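Local structure of regulatory protein of LacI family (Chloroflexus aggregans, 3BBL) at the interface of chains A and B. The protein probably regulates transcription as a DNA-binding factor of the LacI family, sensing a small molecule through its periplasmic-binding-protein-like effector domain. Numbering follows the deposited sequence. Chains: chain A/B, Regulatory protein of LacI family.

The interface of chains A and B. Residues chain A 18-19, 198, 201, 228; chain B 227-228, 231.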
# COMPACT_ATOMS: atom_id res chain seq x y z
N GLN A 18 -2.63 -6.97 -5.46
CA GLN A 18 -2.18 -5.78 -6.18
C GLN A 18 -1.03 -5.11 -5.42
O GLN A 18 -1.15 -4.78 -4.24
CB GLN A 18 -3.34 -4.80 -6.37
CG GLN A 18 -3.19 -3.95 -7.63
CD GLN A 18 -3.32 -4.76 -8.91
OE1 GLN A 18 -3.08 -4.25 -10.00
NE2 GLN A 18 -3.72 -6.03 -8.78
N VAL A 19 0.08 -4.90 -6.13
CA VAL A 19 1.29 -4.31 -5.59
C VAL A 19 1.17 -2.82 -5.20
O VAL A 19 1.87 -2.35 -4.29
CB VAL A 19 2.46 -4.49 -6.60
CG1 VAL A 19 3.32 -3.27 -6.67
CG2 VAL A 19 3.31 -5.61 -6.18
N THR A 198 2.10 -4.48 -11.32
CA THR A 198 1.81 -5.88 -11.02
C THR A 198 2.04 -6.72 -12.29
O THR A 198 2.63 -7.79 -12.23
CB THR A 198 0.36 -6.07 -10.56
OG1 THR A 198 0.08 -5.11 -9.54
CG2 THR A 198 0.17 -7.46 -9.99
N ILE A 201 5.70 -7.12 -13.12
CA ILE A 201 6.38 -8.10 -12.28
C ILE A 201 6.19 -9.50 -12.88
O ILE A 201 7.12 -10.31 -12.90
CB ILE A 201 5.88 -8.02 -10.82
CG1 ILE A 201 6.35 -6.69 -10.22
CG2 ILE A 201 6.43 -9.17 -9.99
CD1 ILE A 201 5.92 -6.44 -8.79
N MSE A 228 8.48 -0.28 -3.64
CA MSE A 228 9.28 -1.49 -3.71
C MSE A 228 9.70 -1.96 -5.10
O MSE A 228 10.64 -2.75 -5.22
CB MSE A 228 8.60 -2.66 -3.02
CG MSE A 228 7.99 -3.64 -3.97
SE MSE A 228 8.25 -5.56 -3.37
CE MSE A 228 10.02 -5.76 -4.14
N PRO B 227 2.05 -6.79 0.29
CA PRO B 227 1.61 -7.22 -1.04
C PRO B 227 2.79 -7.29 -1.98
O PRO B 227 3.67 -6.43 -1.94
CB PRO B 227 0.60 -6.14 -1.43
CG PRO B 227 1.16 -4.92 -0.77
CD PRO B 227 1.53 -5.45 0.60
N MSE B 228 2.81 -8.33 -2.81
CA MSE B 228 3.86 -8.54 -3.80
C MSE B 228 5.09 -9.32 -3.34
O MSE B 228 5.84 -9.81 -4.19
CB MSE B 228 4.35 -7.22 -4.38
CG MSE B 228 5.67 -6.78 -3.83
SE MSE B 228 6.86 -5.96 -5.26
CE MSE B 228 7.56 -7.65 -5.91
N TYR B 231 5.43 -12.34 -5.07
CA TYR B 231 5.86 -12.38 -6.46
C TYR B 231 7.37 -12.35 -6.67
O TYR B 231 7.84 -12.44 -7.81
CB TYR B 231 5.23 -11.22 -7.25
CG TYR B 231 3.72 -11.18 -7.18
CD1 TYR B 231 3.06 -9.98 -6.89
CD2 TYR B 231 2.96 -12.32 -7.37
CE1 TYR B 231 1.68 -9.93 -6.79
CE2 TYR B 231 1.58 -12.28 -7.28
CZ TYR B 231 0.94 -11.08 -6.99
OH TYR B 231 -0.42 -11.02 -6.88
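A:Ile201 packs against B:Met228 and B:Tyr231 in an apolar patch of the two-fold interface between the copies; LacI-family regulators commonly act as dimers, and this pairing may be the biological one. Both branches of the isoleucine, which stands on helix 197-209, are used. The longer one ends in CD1, 3.5 Å from the terminal methyl CE of B:Met228, the two side chains meeting at about a right angle. The shorter one, methyl CG2, lies anti to the backbone N (CG1 at chi1 -68°) and rests 3.6 Å from CB of B:Tyr231, at the root of that side chain rather than on its ring. Trimming A:Ile201 to an alanine is likely to leave B:Met228 CE and B:Tyr231 CB without these apolar partners and open a gap between helix 197-209 and the loop and 3-10 helix opposite.

The selenomethionines A:Met228 and B:Met228, symmetry mates, reach toward each other tip to tip close to the two-fold axis. Each chain is bent at chi2 and chi3 (chi3 -84°), which turns the terminal methyl CE out of line with the rest of the chain. Their selenium atoms are modelled too close together, so the detailed fit here, the placement of CE against A:Ile201 included, is doubtful; the overlap of A:Val19 with the B:Met228 side chain is likewise too tight to interpret, although the valine, with 39 Å² hidden by chain B, appears to flank it.

Polar groups lie at the margin. Within chain A, the backbone N of A:Val19 donates a weak hydrogen bond to the hydroxyl OG1 of A:Thr198, which may loosely steady the loop against the start of helix 197-209. B:Pro227 borders this loop, its ring carbon CB 3.6 Å from the backbone O of A:Gln18, a poorly ordered residue.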